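Local coordinates for protein cellulase (Uncultured bacterium, PDB 6XSO) that probably hydrolyses internal beta-1,4 linkages of cellulose and related plant polysaccharides such as xylan, as a broad-specificity endoglucanase of glycoside hydrolase family 5, at residues A[272-276]-A[320-324]; A[286-290]-A[334-339]; A[348-352]-A[364-369]. All coordinates share one frame; numbering follows the deposited sequence.

Contact 1: A[272-276]-A[320-324]; sequences PTIAG and DYDAR. With LMR ((2S)-2-hydroxybutanedioic acid), chain C.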
# COMPACT_ATOMS: atom_id res chain seq x y z
N PRO A 272 -13.00 -6.66 -5.04
CA PRO A 272 -13.84 -7.65 -5.73
C PRO A 272 -15.23 -7.12 -6.02
O PRO A 272 -15.78 -6.31 -5.27
CB PRO A 272 -13.91 -8.81 -4.72
CG PRO A 272 -12.80 -8.59 -3.77
CD PRO A 272 -12.52 -7.11 -3.73
N THR A 273 -15.83 -7.67 -7.06
CA THR A 273 -17.22 -7.36 -7.38
C THR A 273 -18.14 -8.26 -6.56
O THR A 273 -18.00 -9.49 -6.57
CB THR A 273 -17.47 -7.58 -8.87
OG1 THR A 273 -16.61 -6.73 -9.65
CG2 THR A 273 -18.90 -7.24 -9.21
N ILE A 274 -19.06 -7.64 -5.82
CA ILE A 274 -20.09 -8.39 -5.10
C ILE A 274 -21.48 -8.15 -5.66
O ILE A 274 -22.36 -9.01 -5.48
CB ILE A 274 -20.05 -8.13 -3.58
CG1 ILE A 274 -20.43 -6.70 -3.23
CG2 ILE A 274 -18.67 -8.49 -3.02
CD1 ILE A 274 -20.67 -6.47 -1.71
N ALA A 275 -21.72 -7.04 -6.35
CA ALA A 275 -23.04 -6.79 -6.90
C ALA A 275 -23.40 -7.84 -7.94
O ALA A 275 -22.59 -8.18 -8.81
CB ALA A 275 -23.07 -5.39 -7.52
N GLY A 276 -24.62 -8.35 -7.85
CA GLY A 276 -25.10 -9.36 -8.76
C GLY A 276 -24.70 -10.77 -8.40
O GLY A 276 -25.01 -11.70 -9.16
N ASP A 320 -21.61 -0.09 -2.73
CA ASP A 320 -22.23 -1.28 -2.14
C ASP A 320 -22.60 -1.06 -0.68
O ASP A 320 -23.54 -1.69 -0.18
CB ASP A 320 -21.31 -2.49 -2.29
CG ASP A 320 -21.12 -2.90 -3.72
OD1 ASP A 320 -22.08 -2.84 -4.51
OD2 ASP A 320 -19.97 -3.23 -4.09
N TYR A 321 -21.90 -0.17 0.02
CA TYR A 321 -22.29 0.17 1.39
C TYR A 321 -23.71 0.72 1.44
O TYR A 321 -24.48 0.43 2.38
CB TYR A 321 -21.27 1.17 1.93
CG TYR A 321 -21.55 1.68 3.31
CD1 TYR A 321 -21.21 0.93 4.42
CD2 TYR A 321 -22.18 2.90 3.50
CE1 TYR A 321 -21.47 1.40 5.70
CE2 TYR A 321 -22.45 3.37 4.77
CZ TYR A 321 -22.09 2.61 5.87
OH TYR A 321 -22.34 3.07 7.14
N ASP A 322 -24.10 1.51 0.44
CA ASP A 322 -25.44 2.06 0.38
C ASP A 322 -26.43 1.07 -0.22
O ASP A 322 -27.55 0.93 0.29
CB ASP A 322 -25.43 3.35 -0.45
CG ASP A 322 -24.86 4.54 0.31
OD1 ASP A 322 -24.88 4.52 1.56
OD2 ASP A 322 -24.40 5.50 -0.35
N ALA A 323 -26.04 0.37 -1.28
CA ALA A 323 -27.00 -0.39 -2.06
C ALA A 323 -27.23 -1.81 -1.56
O ALA A 323 -28.31 -2.36 -1.81
CB ALA A 323 -26.56 -0.47 -3.52
N ARG A 324 -26.23 -2.43 -0.93
CA ARG A 324 -26.31 -3.83 -0.53
C ARG A 324 -25.43 -4.02 0.71
O ARG A 324 -24.45 -4.77 0.72
CB ARG A 324 -25.92 -4.75 -1.69
CG ARG A 324 -24.60 -4.42 -2.41
CD ARG A 324 -24.42 -5.18 -3.74
NE ARG A 324 -25.53 -4.92 -4.64
CZ ARG A 324 -25.67 -3.84 -5.40
NH1 ARG A 324 -24.72 -2.90 -5.41
NH2 ARG A 324 -26.76 -3.68 -6.15
C1 LMR C . -27.97 -8.06 -3.28
O1A LMR C . -28.09 -6.87 -3.71
O1B LMR C . -27.65 -9.01 -4.05
C2 LMR C . -28.22 -8.38 -1.80
O2 LMR C . -28.76 -7.21 -1.28
C3 LMR C . -29.14 -9.57 -1.60
C4 LMR C . -29.49 -9.65 -0.11
O4A LMR C . -30.50 -10.32 0.26
O4B LMR C . -28.79 -9.07 0.77
O HOH W 1 -19.57 -4.88 -6.20

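Contact 2: A[286-290]-A[334-339]; sequences TRDLM and DFVAQA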
# COMPACT_ATOMS: atom_id res chain seq x y z
N THR A 286 -13.42 -15.09 -3.24
CA THR A 286 -12.39 -14.74 -2.27
C THR A 286 -11.43 -15.90 -2.07
O THR A 286 -10.21 -15.69 -1.98
CB THR A 286 -13.06 -14.31 -0.97
OG1 THR A 286 -13.75 -13.07 -1.19
CG2 THR A 286 -12.03 -14.13 0.14
N ARG A 287 -11.95 -17.13 -2.03
CA ARG A 287 -11.08 -18.29 -1.90
C ARG A 287 -10.12 -18.39 -3.08
O ARG A 287 -8.94 -18.72 -2.92
CB ARG A 287 -11.92 -19.57 -1.78
CG ARG A 287 -11.12 -20.77 -1.27
CD ARG A 287 -12.04 -21.95 -0.88
NE ARG A 287 -13.38 -21.52 -0.50
CZ ARG A 287 -13.72 -20.99 0.68
NH1 ARG A 287 -12.81 -20.82 1.63
NH2 ARG A 287 -14.97 -20.62 0.90
N ASP A 288 -10.61 -18.08 -4.29
CA ASP A 288 -9.74 -18.13 -5.47
C ASP A 288 -8.66 -17.07 -5.39
O ASP A 288 -7.49 -17.35 -5.69
CB ASP A 288 -10.59 -17.94 -6.73
CG ASP A 288 -9.75 -17.75 -7.98
OD1 ASP A 288 -9.14 -18.75 -8.42
OD2 ASP A 288 -9.69 -16.62 -8.53
N LEU A 289 -9.02 -15.85 -4.98
CA LEU A 289 -8.04 -14.79 -4.78
C LEU A 289 -6.97 -15.24 -3.79
O LEU A 289 -5.77 -15.13 -4.06
CB LEU A 289 -8.75 -13.53 -4.27
CG LEU A 289 -7.89 -12.45 -3.59
CD1 LEU A 289 -6.99 -11.79 -4.60
CD2 LEU A 289 -8.73 -11.39 -2.91
N MET A 290 -7.39 -15.75 -2.63
CA MET A 290 -6.42 -16.13 -1.62
C MET A 290 -5.56 -17.30 -2.10
O MET A 290 -4.37 -17.35 -1.78
CB MET A 290 -7.13 -16.48 -0.32
CG MET A 290 -7.96 -15.35 0.28
SD MET A 290 -6.96 -13.93 0.76
CE MET A 290 -8.23 -12.71 1.13
N ASP A 334 -16.08 -12.63 5.65
CA ASP A 334 -15.38 -13.77 5.04
C ASP A 334 -14.01 -13.37 4.50
O ASP A 334 -13.06 -14.15 4.58
CB ASP A 334 -16.25 -14.37 3.95
CG ASP A 334 -15.55 -15.51 3.21
OD1 ASP A 334 -15.49 -16.62 3.79
OD2 ASP A 334 -15.08 -15.25 2.08
N PHE A 335 -13.90 -12.17 3.92
CA PHE A 335 -12.63 -11.70 3.35
C PHE A 335 -11.58 -11.59 4.44
O PHE A 335 -10.47 -12.11 4.31
CB PHE A 335 -12.87 -10.35 2.68
CG PHE A 335 -11.71 -9.84 1.86
CD1 PHE A 335 -11.58 -10.20 0.54
CD2 PHE A 335 -10.78 -8.98 2.42
CE1 PHE A 335 -10.53 -9.72 -0.21
CE2 PHE A 335 -9.73 -8.49 1.65
CZ PHE A 335 -9.60 -8.88 0.36
N VAL A 336 -11.94 -10.94 5.56
CA VAL A 336 -11.01 -10.80 6.67
C VAL A 336 -10.64 -12.17 7.23
O VAL A 336 -9.47 -12.43 7.53
CB VAL A 336 -11.59 -9.86 7.74
CG1 VAL A 336 -10.76 -9.90 9.02
CG2 VAL A 336 -11.64 -8.43 7.18
N ALA A 337 -11.63 -13.05 7.38
CA ALA A 337 -11.38 -14.38 7.94
C ALA A 337 -10.47 -15.20 7.03
O ALA A 337 -9.55 -15.87 7.51
CB ALA A 337 -12.69 -15.12 8.16
N GLN A 338 -10.76 -15.21 5.72
CA GLN A 338 -9.93 -16.02 4.83
C GLN A 338 -8.49 -15.50 4.81
O GLN A 338 -7.53 -16.28 4.81
CB GLN A 338 -10.53 -16.09 3.42
CG GLN A 338 -11.82 -16.88 3.31
CD GLN A 338 -12.05 -17.38 1.89
OE1 GLN A 338 -11.17 -17.97 1.28
NE2 GLN A 338 -13.25 -17.14 1.36
N ALA A 339 -8.33 -14.17 4.82
CA ALA A 339 -7.00 -13.58 4.89
C ALA A 339 -6.30 -13.96 6.19
O ALA A 339 -5.13 -14.37 6.17
CB ALA A 339 -7.11 -12.06 4.74
O HOH W 2 -15.52 -12.79 0.94
O HOH W 3 -15.37 -19.21 3.10

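Contact 3: A[348-352]-A[364-369]; sequences YWMGL and NQADLA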
# COMPACT_ATOMS: atom_id res chain seq x y z
N TYR A 348 -8.18 -1.63 4.76
CA TYR A 348 -9.38 -1.11 4.10
C TYR A 348 -9.11 0.27 3.49
O TYR A 348 -8.39 1.08 4.06
CB TYR A 348 -10.55 -1.05 5.12
CG TYR A 348 -11.84 -0.77 4.43
CD1 TYR A 348 -12.33 0.53 4.34
CD2 TYR A 348 -12.56 -1.79 3.82
CE1 TYR A 348 -13.49 0.80 3.64
CE2 TYR A 348 -13.72 -1.53 3.13
CZ TYR A 348 -14.18 -0.23 3.04
OH TYR A 348 -15.32 0.01 2.32
N TRP A 349 -9.69 0.53 2.31
CA TRP A 349 -9.45 1.79 1.60
C TRP A 349 -10.46 2.86 2.03
O TRP A 349 -11.62 2.82 1.64
CB TRP A 349 -9.54 1.61 0.09
CG TRP A 349 -9.29 2.94 -0.60
CD1 TRP A 349 -10.22 3.75 -1.21
CD2 TRP A 349 -8.05 3.64 -0.66
NE1 TRP A 349 -9.62 4.90 -1.66
CE2 TRP A 349 -8.29 4.87 -1.33
CE3 TRP A 349 -6.75 3.36 -0.22
CZ2 TRP A 349 -7.28 5.79 -1.57
CZ3 TRP A 349 -5.75 4.27 -0.46
CH2 TRP A 349 -6.01 5.47 -1.14
N MET A 350 -9.99 3.86 2.79
CA MET A 350 -10.77 5.06 3.13
C MET A 350 -12.09 4.67 3.81
O MET A 350 -12.16 3.71 4.58
CB MET A 350 -10.90 5.96 1.91
CG MET A 350 -9.59 6.59 1.47
SD MET A 350 -9.77 7.80 0.13
CE MET A 350 -10.54 9.16 0.99
N GLY A 351 -13.14 5.44 3.56
CA GLY A 351 -14.34 5.27 4.33
C GLY A 351 -13.99 5.37 5.80
O GLY A 351 -12.97 5.97 6.17
N LEU A 352 -14.85 4.78 6.62
CA LEU A 352 -14.72 4.64 8.07
C LEU A 352 -14.76 5.98 8.79
O LEU A 352 -15.70 6.24 9.53
CB LEU A 352 -13.50 3.82 8.49
CG LEU A 352 -13.34 2.45 7.84
CD1 LEU A 352 -12.32 1.64 8.64
CD2 LEU A 352 -14.63 1.65 7.69
N ASN A 364 -17.81 8.08 10.43
CA ASN A 364 -19.03 8.24 9.65
C ASN A 364 -19.53 6.93 9.05
O ASN A 364 -20.67 6.87 8.58
CB ASN A 364 -18.84 9.30 8.56
CG ASN A 364 -17.78 8.91 7.56
OD1 ASN A 364 -16.61 8.83 7.90
ND2 ASN A 364 -18.18 8.68 6.31
N GLN A 365 -18.73 5.87 9.12
CA GLN A 365 -19.20 4.50 8.85
C GLN A 365 -18.87 3.63 10.06
O GLN A 365 -18.08 2.69 9.98
CB GLN A 365 -18.63 3.95 7.55
CG GLN A 365 -18.86 4.87 6.34
CD GLN A 365 -18.27 4.31 5.06
OE1 GLN A 365 -17.17 3.75 5.07
NE2 GLN A 365 -19.01 4.42 3.96
N ALA A 366 -19.50 3.95 11.19
CA ALA A 366 -19.21 3.22 12.43
C ALA A 366 -19.55 1.75 12.29
O ALA A 366 -18.80 0.89 12.78
CB ALA A 366 -19.97 3.82 13.60
N ASP A 367 -20.66 1.44 11.63
CA ASP A 367 -21.06 0.05 11.47
C ASP A 367 -20.01 -0.76 10.71
O ASP A 367 -19.65 -1.87 11.12
CB ASP A 367 -22.46 -0.05 10.86
CG ASP A 367 -22.64 0.74 9.57
OD1 ASP A 367 -21.72 1.44 9.09
OD2 ASP A 367 -23.76 0.65 9.03
N LEU A 368 -19.46 -0.19 9.63
CA LEU A 368 -18.45 -0.90 8.85
C LEU A 368 -17.14 -1.03 9.61
O LEU A 368 -16.50 -2.09 9.57
CB LEU A 368 -18.25 -0.18 7.52
CG LEU A 368 -17.18 -0.80 6.62
CD1 LEU A 368 -17.43 -2.23 6.24
CD2 LEU A 368 -17.07 0.04 5.35
N ALA A 369 -16.72 0.03 10.30
CA ALA A 369 -15.49 -0.05 11.08
C ALA A 369 -15.58 -1.17 12.11
O ALA A 369 -14.66 -1.99 12.24
CB ALA A 369 -15.22 1.29 11.75
O HOH W 4 -16.42 2.42 2.63

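Contact 1: A[272-276]-A[320-324]
Over one face of the Arg324 guanidinium sits the methyl of Ala275, CB 3.5 Å above the plane and offset toward the rim, with Arg324 NH1 and Ala275 CB 3.7 Å apart. Oxygen acceptors meet its edges. At one, the Asp320 carboxylate lies in the guanidinium plane, and Arg324 NH1 donates to Asp320 OD1 over 2.8 Å, nearly along the C-O axis of the acceptor, in a salt bridge. At another, near the plane, Arg324 NE reaches O1A of the bound malate in a weak, 3.3 Å hydrogen bond. Arg324 CG stands between its backbone N and carbonyl carbon (chi1 50°) and the chain bends at chi3, which folds the guanidinium back onto the aspartate one helical turn earlier. The contact lies at the C-terminal end of the TIM-barrel strands, where beta-alpha loops six and seven meet: 272-276 belongs to the loop between strand 264-270 and helix 279-298, and 320-324 holds the short helix that precedes helix 325-341. Ile274 passes the aspartate in the opposite sense, its CG1 3.6 Å from Asp320 OD2, while its side chain also packs on Met328 and Phe331 of helix 325-341. Both carboxylate oxygens have several partners, which would probably favour a charged, rotationally fixed carboxylate. Asp320 OD2 accepts from Thr311 OG1 and from a water 2.7 Å away, and that water in turn accepts from Ile274 N at 2.8 Å, linking the 272-276 loop to helix 320-323; Asp320 OD1 is shared by Arg324 and Asn313 ND2.

Contact 2: A[286-290]-A[334-339]
Apolar contact between Leu289, Met290, Phe335 and Ala339 fills the inner side of this helix pair, whose local axes run 10.2 Å apart at 31°. Met290 CE makes a CH-pi contact over one face of the Phe335 ring, 4.1 Å from its centroid. A bend at chi2 (-63°) brings CE against both the ring face and the methyl of Ala339. Leu289 CD2 meets Phe335 CE1 obliquely at 3.6 Å, and Trp309 stacks on this ring from outside the pair.

Flat polar groups pack farther out. The Arg287 guanidinium and Gln338 amide are nearly parallel (8°), with Gln338 NE2 over one guanidinium face and Arg287 NH1 3.3 Å from Gln338 OE1, at too poor an angle for a hydrogen bond. Gln338 NE2 donates to Asp334 OD2 (2.7 Å) on its syn side and to Arg283 O, while the Thr286 methyl CG2 rests 3.5 Å from Gln338 NE2.

Two waters make the polar links: one joins Thr286 OG1 to Asp334 OD2, the other Arg287 NH2 to Asp334 OD1. Neighbouring outer helices of the barrel are thus joined by apolar packing inside and, outside, by a hydrated arginine-aspartate pair whose attraction is probably screened by water.

Contact 3: A[348-352]-A[364-369]
Leu352 CD2 forms the apolar centre, wedged against the first turn of helix 366-377: it lies 3.7 Å from Leu368 CG and 4.1 Å from Ala369 CB. Leu352 and Leu368 cross at about a right angle. Leu368 CG faces Leu352, while its CD2 branch approaches the phenol end of Tyr348 obliquely, 3.7 Å from Tyr348 CZ. With CG anti to the backbone N (chi1 179°), Leu368 reaches out from the helix to meet both partners, and Phe329 and Val332 of helix 325-341 pack against it as well.

Outward from this cluster the Tyr348 hydroxyl is bonded to Ser310 OG and to a water in the plane of its ring, 2.7 Å from Tyr348 OH; the water donates to Gln365 OE1. That oxygen also takes Leu352 N at 3.0 Å in a nearly straight bond (169°), the donor tilted from the amide's carbonyl plane. In return Gln365 N donates to Leu352 O over 3.1 Å, so one bond uses the Gln365 side chain and the other its backbone. Gly351 CA lies 3.3 Å from Gln365 OE1; a CB on Gly351 would run into that oxygen, and its positive phi also suits glycine. Replacing Gln365, for instance by an alanine, is likely to leave Leu352 N and the tyrosine-bound water without their shared acceptor, freeing the loop to shift.

Gln365 is the N-cap residue of the last helix, which follows the eighth strand of the TIM barrel. Reciprocal backbone and side-chain bonds therefore tie the exit of strand 345-349 to the start of that helix.

How the contacts relate
Contact 2 is the buried one, packing two outer helices of the barrel side by side; contacts 1 and 3 are partly buried and join loops that follow strands to short or beginning helices. Contacts 1 and 2 interlace along the chain: each pairs a segment between strands 264-270 and 304-309 with one after strand 304-309, and helix 320-323 leads directly into helix 325-341. Contact 3 comes later, yet Tyr321 of contact 1 packs on Gln365 and Leu368 and probably hydrogen-bonds Asp367. Chemistry follows place: charge and bound malate in contact 1, apolar packing with water-bridged polar groups in contact 2, direct backbone-backbone and backbone-to-amide bonds beside packed leucines in contact 3.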